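Side-chain contacts in enoyl-CoA hydratase, EchA12_1 (Mycobacterium marinum M, PDB 3QRE), which probably hydrates the double bond of enoyl-CoA thioesters in fatty acid metabolism, as a member of the crotonase-like family: residues A41-N46 with A64-A69; A60-A65 with H124-L129; V77-G82 with E227-I232. One frame throughout, in Å; residues are numbered along the deposited sequence.

Contact 1. Residues A41-N46 with A64-A69; sequences AIITFN and AAIDRA
The strand-to-helix packing of a beta-alpha-beta unit (strand 40-45, helix 56-71, strand 77-82) of the crotonase-like fold brings Ala41 and Ile43 against Ala65, Ile66 and Ala69. The short strand and helix axes run antiparallel, at 179°, and come within 9.5 Å of each other, as expected when a helix leads the chain back along the sheet it covers. Two methyls meet at one end: Ala41 CB lies 3.7 Å from Ala69 CB. With only a methyl on each side, the backbones come close here, Ala41 CA lying 6.1 Å from Ala69 CA.

One helical turn back, Ile43 does most of the touching. Its CG1 branch stands anti to the carbonyl carbon (chi1 -60°) and the chain runs on extended (chi2 -176°), which carries CD1 to the helix surface, 3.8 Å from Ala65 CB. Its other branch, CG2, reaches the same methyl at 4.0 Å, so Ala65 is met by both arms of the isoleucine. Ile66 starts out pointing away from the strand, but its folded chain turns back until CD1 is 3.7 Å from Ile43 CD1; the two side chains cross at about a right angle. Beyond the pair, Ile43 also rests on Val31, Ile78 and Leu80.

No hydrogen bond or charge pair joins the two segments. All five touching residues are buried, so cohesion between them rests on van der Waals contact and the exclusion of water, without any directional bond.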
loop_
_atom_site.group_PDB
_atom_site.type_symbol
_atom_site.label_atom_id
_atom_site.label_comp_id
_atom_site.label_asym_id
_atom_site.label_seq_id
_atom_site.Cartn_x
_atom_site.Cartn_y
_atom_site.Cartn_z
ATOM N N ALA A 41 -21.709 17.231 11.581
ATOM C CA ALA A 41 -21.188 18.594 11.523
ATOM C C ALA A 41 -20.520 18.872 10.163
ATOM O O ALA A 41 -19.526 18.228 9.799
ATOM C CB ALA A 41 -20.182 18.827 12.663
ATOM N N ILE A 42 -21.061 19.836 9.422
ATOM C CA ILE A 42 -20.498 20.251 8.139
ATOM C C ILE A 42 -19.644 21.500 8.334
ATOM O O ILE A 42 -20.134 22.553 8.776
ATOM C CB ILE A 42 -21.593 20.512 7.078
ATOM C CG1 ILE A 42 -22.486 19.273 6.932
ATOM C CG2 ILE A 42 -20.953 20.942 5.734
ATOM C CD1 ILE A 42 -23.701 19.474 6.030
ATOM N N ILE A 43 -18.360 21.361 8.014
ATOM C CA ILE A 43 -17.385 22.410 8.199
ATOM C C ILE A 43 -16.929 22.829 6.808
ATOM O O ILE A 43 -16.463 21.999 5.999
ATOM C CB ILE A 43 -16.223 21.909 9.083
ATOM C CG1 ILE A 43 -16.779 21.479 10.453
ATOM C CG2 ILE A 43 -15.096 22.953 9.195
ATOM C CD1 ILE A 43 -15.704 21.052 11.463
ATOM N N THR A 44 -17.083 24.119 6.531
ATOM C CA THR A 44 -16.889 24.660 5.195
ATOM C C THR A 44 -15.874 25.794 5.205
ATOM O O THR A 44 -16.099 26.827 5.863
ATOM C CB THR A 44 -18.247 25.139 4.591
ATOM O OG1 THR A 44 -19.200 24.067 4.663
ATOM C CG2 THR A 44 -18.100 25.607 3.118
ATOM N N PHE A 45 -14.757 25.598 4.492
ATOM C CA PHE A 45 -13.821 26.702 4.228
ATOM C C PHE A 45 -14.530 27.756 3.377
ATOM O O PHE A 45 -15.080 27.449 2.312
ATOM C CB PHE A 45 -12.535 26.237 3.529
ATOM C CG PHE A 45 -11.748 25.199 4.298
ATOM C CD1 PHE A 45 -11.400 25.401 5.634
ATOM C CD2 PHE A 45 -11.349 24.022 3.672
ATOM C CE1 PHE A 45 -10.673 24.460 6.326
ATOM C CE2 PHE A 45 -10.626 23.061 4.356
ATOM C CZ PHE A 45 -10.282 23.284 5.689
ATOM N N ASN A 46 -14.514 28.993 3.864
ATOM C CA ASN A 46 -15.323 30.070 3.299
ATOM C C ASN A 46 -14.507 31.284 2.877
ATOM O O ASN A 46 -14.855 32.420 3.181
ATOM C CB ASN A 46 -16.427 30.488 4.286
ATOM C CG ASN A 46 -17.427 31.456 3.667
ATOM O OD1 ASN A 46 -17.786 31.330 2.494
ATOM N ND2 ASN A 46 -17.879 32.425 4.452
ATOM N N ALA A 64 -11.638 25.915 15.796
ATOM C CA ALA A 64 -12.782 26.224 16.641
ATOM C C ALA A 64 -13.962 25.368 16.213
ATOM O O ALA A 64 -14.683 24.849 17.052
ATOM C CB ALA A 64 -13.122 27.745 16.589
ATOM N N ALA A 65 -14.134 25.212 14.901
ATOM C CA ALA A 65 -15.215 24.400 14.350
ATOM C C ALA A 65 -15.052 22.929 14.728
ATOM O O ALA A 65 -15.985 22.336 15.261
ATOM C CB ALA A 65 -15.315 24.581 12.835
ATOM N N ILE A 66 -13.869 22.360 14.489
ATOM C CA ILE A 66 -13.532 20.989 14.951
ATOM C C ILE A 66 -13.745 20.783 16.454
ATOM O O ILE A 66 -14.381 19.809 16.863
ATOM C CB ILE A 66 -12.068 20.577 14.605
ATOM C CG1 ILE A 66 -11.870 20.389 13.097
ATOM C CG2 ILE A 66 -11.650 19.321 15.374
ATOM C CD1 ILE A 66 -12.649 19.248 12.457
ATOM N N ASP A 67 -13.214 21.691 17.274
ATOM C CA ASP A 67 -13.416 21.628 18.729
ATOM C C ASP A 67 -14.888 21.564 19.081
ATOM O O ASP A 67 -15.292 20.764 19.927
ATOM C CB ASP A 67 -12.735 22.793 19.455
ATOM C CG ASP A 67 -11.204 22.663 19.463
ATOM O OD1 ASP A 67 -10.690 21.645 18.922
ATOM O OD2 ASP A 67 -10.522 23.569 20.008
ATOM N N ARG A 68 -15.691 22.372 18.404
ATOM C CA ARG A 68 -17.129 22.411 18.669
ATOM C C ARG A 68 -17.846 21.096 18.320
ATOM O O ARG A 68 -18.614 20.568 19.128
ATOM C CB ARG A 68 -17.764 23.621 17.969
ATOM C CG ARG A 68 -19.263 23.718 18.131
ATOM C CD ARG A 68 -19.789 24.907 17.343
ATOM N NE ARG A 68 -21.253 24.951 17.309
ATOM C CZ ARG A 68 -21.954 25.854 16.618
ATOM N NH1 ARG A 68 -21.322 26.778 15.891
ATOM N NH2 ARG A 68 -23.282 25.829 16.646
ATOM N N ALA A 69 -17.595 20.567 17.125
ATOM C CA ALA A 69 -18.091 19.230 16.751
ATOM C C ALA A 69 -17.638 18.149 17.740
ATOM O O ALA A 69 -18.435 17.318 18.172
ATOM C CB ALA A 69 -17.637 18.888 15.362
#

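Contact 2. Residues A60-A65 with H124-L129; sequences AGFYAA and HFVTML
Phe62 and Tyr63, neighbours on helix 56-71 of the crotonase-like fold, meet Phe125 and Val126 of a short 3-10 segment that lies in the loop before strand 133-137. The tight part is a cluster of three rings. Phe125 CE2 is its shared point, 3.8 Å from Phe62 CE2 and also 3.8 Å from Tyr63 CE1. Tyr63 turns its edge toward the face of Phe125 in an offset edge-to-face pair, with centroids 5.6 Å apart and planes at 84°. Phe62 meets the same ring differently: its CE2 approaches the edge of Phe125, near that ring's plane, and the two side chains slide past each other in opposite directions.

Torsions explain how adjacent helix residues reach one target. Phe62 holds CG anti to the backbone N (chi1 -176°), whereas Tyr63 has CG anti to the carbonyl carbon, and both rings end nearer the loop than their CB atoms. Phe125 points toward the helix with an unusual chi1 of 97°.

The backbones stay well apart, with Tyr63 CA 9.7 Å from Val126 CA, so the gap is spanned by side chains, mainly the rings, and 140 Å² is buried in all. Phe62, Phe125 and Val126 are buried; Phe62 also packs on Leu80 and Gln148. Tyr63 forms the looser side, being partly exposed and touching Arg121. Beyond the rings, Val126 CG2 crosses to Phe62 CZ at 4.0 Å. Within 124-129, His124 O accepts from Thr127 N and, in its carbonyl plane, from Thr127 OG1 at 2.8 Å.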
loop_
_atom_site.group_PDB
_atom_site.type_symbol
_atom_site.label_atom_id
_atom_site.label_comp_id
_atom_site.label_asym_id
_atom_site.label_seq_id
_atom_site.Cartn_x
_atom_site.Cartn_y
_atom_site.Cartn_z
ATOM N N ALA A 60 -7.830 29.277 12.503
ATOM C CA ALA A 60 -8.618 29.539 13.710
ATOM C C ALA A 60 -10.090 29.121 13.576
ATOM O O ALA A 60 -10.707 28.617 14.535
ATOM C CB ALA A 60 -8.495 31.006 14.148
ATOM N N GLY A 61 -10.656 29.318 12.390
ATOM C CA GLY A 61 -12.047 28.912 12.163
ATOM C C GLY A 61 -12.132 27.399 12.220
ATOM O O GLY A 61 -12.989 26.845 12.900
ATOM N N PHE A 62 -11.212 26.745 11.518
ATOM C CA PHE A 62 -11.117 25.293 11.463
ATOM C C PHE A 62 -10.968 24.635 12.850
ATOM O O PHE A 62 -11.716 23.716 13.179
ATOM C CB PHE A 62 -9.948 24.884 10.552
ATOM C CG PHE A 62 -9.817 23.386 10.353
ATOM C CD1 PHE A 62 -10.856 22.642 9.779
ATOM C CD2 PHE A 62 -8.665 22.721 10.731
ATOM C CE1 PHE A 62 -10.739 21.249 9.587
ATOM C CE2 PHE A 62 -8.549 21.320 10.551
ATOM C CZ PHE A 62 -9.586 20.594 9.966
ATOM N N TYR A 63 -10.014 25.114 13.650
ATOM C CA TYR A 63 -9.796 24.584 15.000
ATOM C C TYR A 63 -11.025 24.735 15.860
ATOM O O TYR A 63 -11.433 23.772 16.535
ATOM C CB TYR A 63 -8.613 25.244 15.688
ATOM C CG TYR A 63 -7.317 25.040 14.948
ATOM C CD1 TYR A 63 -7.109 23.881 14.169
ATOM C CD2 TYR A 63 -6.294 25.980 15.032
ATOM C CE1 TYR A 63 -5.924 23.665 13.491
ATOM C CE2 TYR A 63 -5.104 25.792 14.342
ATOM C CZ TYR A 63 -4.920 24.617 13.570
ATOM O OH TYR A 63 -3.739 24.416 12.879
ATOM N N ALA A 64 -11.638 25.915 15.796
ATOM C CA ALA A 64 -12.782 26.224 16.641
ATOM C C ALA A 64 -13.962 25.368 16.213
ATOM O O ALA A 64 -14.683 24.849 17.052
ATOM C CB ALA A 64 -13.122 27.745 16.589
ATOM N N ALA A 65 -14.134 25.212 14.901
ATOM C CA ALA A 65 -15.215 24.400 14.350
ATOM C C ALA A 65 -15.052 22.929 14.728
ATOM O O ALA A 65 -15.985 22.336 15.261
ATOM C CB ALA A 65 -15.315 24.581 12.835
ATOM N N HIS A 124 -1.431 16.653 12.077
ATOM C CA HIS A 124 -2.228 15.429 12.086
ATOM C C HIS A 124 -3.223 15.339 13.253
ATOM O O HIS A 124 -3.669 14.251 13.615
ATOM C CB HIS A 124 -1.291 14.221 12.143
ATOM C CG HIS A 124 -0.546 14.115 13.424
ATOM N ND1 HIS A 124 0.029 15.211 14.034
ATOM C CD2 HIS A 124 -0.261 13.050 14.212
ATOM C CE1 HIS A 124 0.643 14.827 15.140
ATOM N NE2 HIS A 124 0.476 13.524 15.277
ATOM N N PHE A 125 -3.574 16.474 13.838
ATOM C CA PHE A 125 -4.420 16.442 15.027
ATOM C C PHE A 125 -5.819 15.847 14.744
ATOM O O PHE A 125 -6.429 15.235 15.613
ATOM C CB PHE A 125 -4.504 17.840 15.671
ATOM C CG PHE A 125 -5.709 18.608 15.272
ATOM C CD1 PHE A 125 -6.829 18.660 16.122
ATOM C CD2 PHE A 125 -5.743 19.272 14.064
ATOM C CE1 PHE A 125 -7.979 19.364 15.744
ATOM C CE2 PHE A 125 -6.868 19.985 13.686
ATOM C CZ PHE A 125 -8.005 20.020 14.526
ATOM N N VAL A 126 -6.307 16.004 13.518
ATOM C CA VAL A 126 -7.554 15.343 13.083
ATOM C C VAL A 126 -7.545 13.818 13.267
ATOM O O VAL A 126 -8.596 13.206 13.592
ATOM C CB VAL A 126 -7.944 15.780 11.657
ATOM C CG1 VAL A 126 -8.884 14.822 11.022
ATOM C CG2 VAL A 126 -8.587 17.170 11.701
ATOM N N THR A 127 -6.368 13.209 13.110
ATOM C CA THR A 127 -6.230 11.777 13.322
ATOM C C THR A 127 -6.383 11.380 14.779
ATOM O O THR A 127 -6.545 10.210 15.073
ATOM C CB THR A 127 -4.883 11.194 12.802
ATOM O OG1 THR A 127 -3.827 11.501 13.723
ATOM C CG2 THR A 127 -4.527 11.692 11.389
ATOM N N MET A 128 -6.330 12.332 15.702
ATOM C CA MET A 128 -6.393 11.985 17.135
ATOM C C MET A 128 -7.752 12.320 17.749
ATOM O O MET A 128 -7.930 12.231 18.962
ATOM C CB MET A 128 -5.256 12.684 17.894
ATOM C CG MET A 128 -3.882 12.233 17.394
ATOM S SD MET A 128 -2.444 12.929 18.242
ATOM C CE MET A 128 -2.472 14.669 17.814
ATOM N N LEU A 129 -8.701 12.731 16.905
ATOM C CA LEU A 129 -10.047 13.012 17.358
ATOM C C LEU A 129 -10.746 11.695 17.675
ATOM O O LEU A 129 -10.420 10.647 17.108
ATOM C CB LEU A 129 -10.860 13.770 16.287
ATOM C CG LEU A 129 -10.415 15.175 15.843
ATOM C CD1 LEU A 129 -11.333 15.722 14.777
ATOM C CD2 LEU A 129 -10.281 16.160 17.048
#

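Contact 3. Residues V77-G82 with E227-I232; sequences VIVLTG and EYAEDI
Val77 and Val79, on one face of a central strand of the six-stranded sheet, receive Ala229 and Ile232 of helix 221-235. Ala229 CB is met by both valines, 3.9 Å from Val77 CG1 and 3.9 Å from Val79 CG2. Val77 also reaches the helix backbone at one atom, its CG2, anti to the carbonyl carbon, lying 3.5 Å from Ala229 O; the same methyl is 3.8 Å from Ile232 CG1. Ile232 crosses Val77 at about a right angle, its CG1 set between the backbone N and the carbonyl carbon (chi1 85°), a setting in which it lies close to both backbone arms.

The short axes approach to 8.7 Å at 167°, so the helix runs nearly antiparallel to the strand. Farther out, backbone hydrogen bonds of Val77 and Val79 with Ala41 of the adjoining strand set the position of the two valines. On the outer side, Tyr228 OH bonds to Asp193 OD1 of a neighbouring subunit, whose Ser197 packs on Tyr228 and Ile232.

With every touching residue buried and no hydrogen bond between the segments, this junction depends on apolar fit, while Tyr228 on the same helix makes a polar link to the other subunit.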
loop_
_atom_site.group_PDB
_atom_site.type_symbol
_atom_site.label_atom_id
_atom_site.label_comp_id
_atom_site.label_asym_id
_atom_site.label_seq_id
_atom_site.Cartn_x
_atom_site.Cartn_y
_atom_site.Cartn_z
ATOM N N VAL A 77 -20.433 12.591 13.390
ATOM C CA VAL A 77 -19.460 12.580 12.301
ATOM C C VAL A 77 -19.265 14.006 11.773
ATOM O O VAL A 77 -20.202 14.838 11.813
ATOM C CB VAL A 77 -19.898 11.639 11.154
ATOM C CG1 VAL A 77 -18.790 11.484 10.112
ATOM C CG2 VAL A 77 -20.279 10.273 11.688
ATOM N N ILE A 78 -18.055 14.269 11.284
ATOM C CA ILE A 78 -17.680 15.561 10.710
ATOM C C ILE A 78 -17.467 15.462 9.197
ATOM O O ILE A 78 -16.787 14.552 8.710
ATOM C CB ILE A 78 -16.373 16.113 11.344
ATOM C CG1 ILE A 78 -16.531 16.309 12.862
ATOM C CG2 ILE A 78 -15.959 17.423 10.662
ATOM C CD1 ILE A 78 -15.186 16.495 13.632
ATOM N N VAL A 79 -18.055 16.393 8.454
ATOM C CA VAL A 79 -17.785 16.512 7.008
ATOM C C VAL A 79 -17.052 17.830 6.762
ATOM O O VAL A 79 -17.454 18.873 7.278
ATOM C CB VAL A 79 -19.068 16.343 6.139
ATOM C CG1 VAL A 79 -18.831 16.725 4.691
ATOM C CG2 VAL A 79 -19.525 14.883 6.183
ATOM N N LEU A 80 -15.949 17.749 6.018
ATOM C CA LEU A 80 -15.099 18.890 5.707
ATOM C C LEU A 80 -15.087 19.174 4.189
ATOM O O LEU A 80 -14.826 18.281 3.389
ATOM C CB LEU A 80 -13.672 18.643 6.235
ATOM C CG LEU A 80 -12.600 19.728 5.993
ATOM C CD1 LEU A 80 -12.988 21.002 6.771
ATOM C CD2 LEU A 80 -11.134 19.257 6.342
ATOM N N THR A 81 -15.373 20.424 3.813
ATOM C CA THR A 81 -15.442 20.849 2.405
ATOM C C THR A 81 -15.069 22.336 2.211
ATOM O O THR A 81 -14.939 23.082 3.177
ATOM C CB THR A 81 -16.858 20.549 1.775
ATOM O OG1 THR A 81 -16.785 20.586 0.336
ATOM C CG2 THR A 81 -17.953 21.538 2.298
ATOM N N GLY A 82 -14.894 22.749 0.958
ATOM C CA GLY A 82 -14.580 24.145 0.614
ATOM C C GLY A 82 -15.714 24.742 -0.218
ATOM O O GLY A 82 -16.276 24.070 -1.106
ATOM N N GLU A 227 -24.350 11.050 2.836
ATOM C CA GLU A 227 -25.001 9.733 2.873
ATOM C C GLU A 227 -24.093 8.801 3.674
ATOM O O GLU A 227 -24.489 8.252 4.704
ATOM C CB GLU A 227 -25.212 9.196 1.447
ATOM C CG GLU A 227 -25.785 7.768 1.347
ATOM C CD GLU A 227 -25.667 7.147 -0.069
ATOM O OE1 GLU A 227 -24.815 7.578 -0.872
ATOM O OE2 GLU A 227 -26.434 6.208 -0.375
ATOM N N TYR A 228 -22.855 8.686 3.203
ATOM C CA TYR A 228 -21.809 7.884 3.841
ATOM C C TYR A 228 -21.634 8.216 5.320
ATOM O O TYR A 228 -21.591 7.318 6.151
ATOM C CB TYR A 228 -20.491 8.035 3.063
ATOM C CG TYR A 228 -19.377 7.166 3.589
ATOM C CD1 TYR A 228 -19.312 5.824 3.262
ATOM C CD2 TYR A 228 -18.398 7.695 4.429
ATOM C CE1 TYR A 228 -18.302 5.028 3.749
ATOM C CE2 TYR A 228 -17.387 6.921 4.911
ATOM C CZ TYR A 228 -17.337 5.584 4.577
ATOM O OH TYR A 228 -16.320 4.809 5.080
ATOM N N ALA A 229 -21.571 9.510 5.638
ATOM C CA ALA A 229 -21.417 9.994 7.028
ATOM C C ALA A 229 -22.571 9.624 7.982
ATOM O O ALA A 229 -22.334 9.215 9.122
ATOM C CB ALA A 229 -21.165 11.481 7.052
ATOM N N GLU A 230 -23.811 9.782 7.537
ATOM C CA GLU A 230 -24.951 9.316 8.332
ATOM C C GLU A 230 -25.049 7.789 8.347
ATOM O O GLU A 230 -25.471 7.212 9.346
ATOM C CB GLU A 230 -26.261 9.987 7.883
ATOM C CG GLU A 230 -26.575 11.277 8.695
ATOM C CD GLU A 230 -27.487 12.249 7.959
ATOM O OE1 GLU A 230 -27.122 13.456 7.822
ATOM O OE2 GLU A 230 -28.579 11.794 7.520
ATOM N N ASP A 231 -24.639 7.147 7.249
ATOM C CA ASP A 231 -24.499 5.687 7.205
ATOM C C ASP A 231 -23.595 5.178 8.332
ATOM O O ASP A 231 -24.020 4.307 9.097
ATOM C CB ASP A 231 -23.973 5.196 5.847
ATOM C CG ASP A 231 -25.089 4.878 4.850
ATOM O OD1 ASP A 231 -26.247 5.362 5.004
ATOM O OD2 ASP A 231 -24.806 4.130 3.890
ATOM N N ILE A 232 -22.376 5.727 8.460
ATOM C CA ILE A 232 -21.467 5.284 9.528
ATOM C C ILE A 232 -21.953 5.676 10.924
ATOM O O ILE A 232 -21.750 4.932 11.895
ATOM C CB ILE A 232 -19.942 5.658 9.278
ATOM C CG1 ILE A 232 -19.607 7.063 9.753
ATOM C CG2 ILE A 232 -19.547 5.466 7.805
ATOM C CD1 ILE A 232 -18.185 7.473 9.400
#

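Contacts 1 and 3 pack helices on neighbouring strands of one six-stranded sheet, 40-45 and 77-82, with centres 12 Å apart; backbone pairing ties the strands, Ile43 N lying 2.7 Å from Val79 O. Contact 2 shares helix 56-71 with contact 1, and their centres are 8 Å apart; Ile66 bridges them by touching Phe125 and Leu129. Contacts 2 and 3 lie 15 Å apart but meet where Phe62 touches Leu80. Along the chain, contact 1 closes before contact 3 opens, whereas the segments of contacts 2 and 3 alternate. Side-chain contacts thus link the 124-129 loop, helix 56-71, the sheet and helix 221-235, whose Tyr228 and Ile232 touch another subunit.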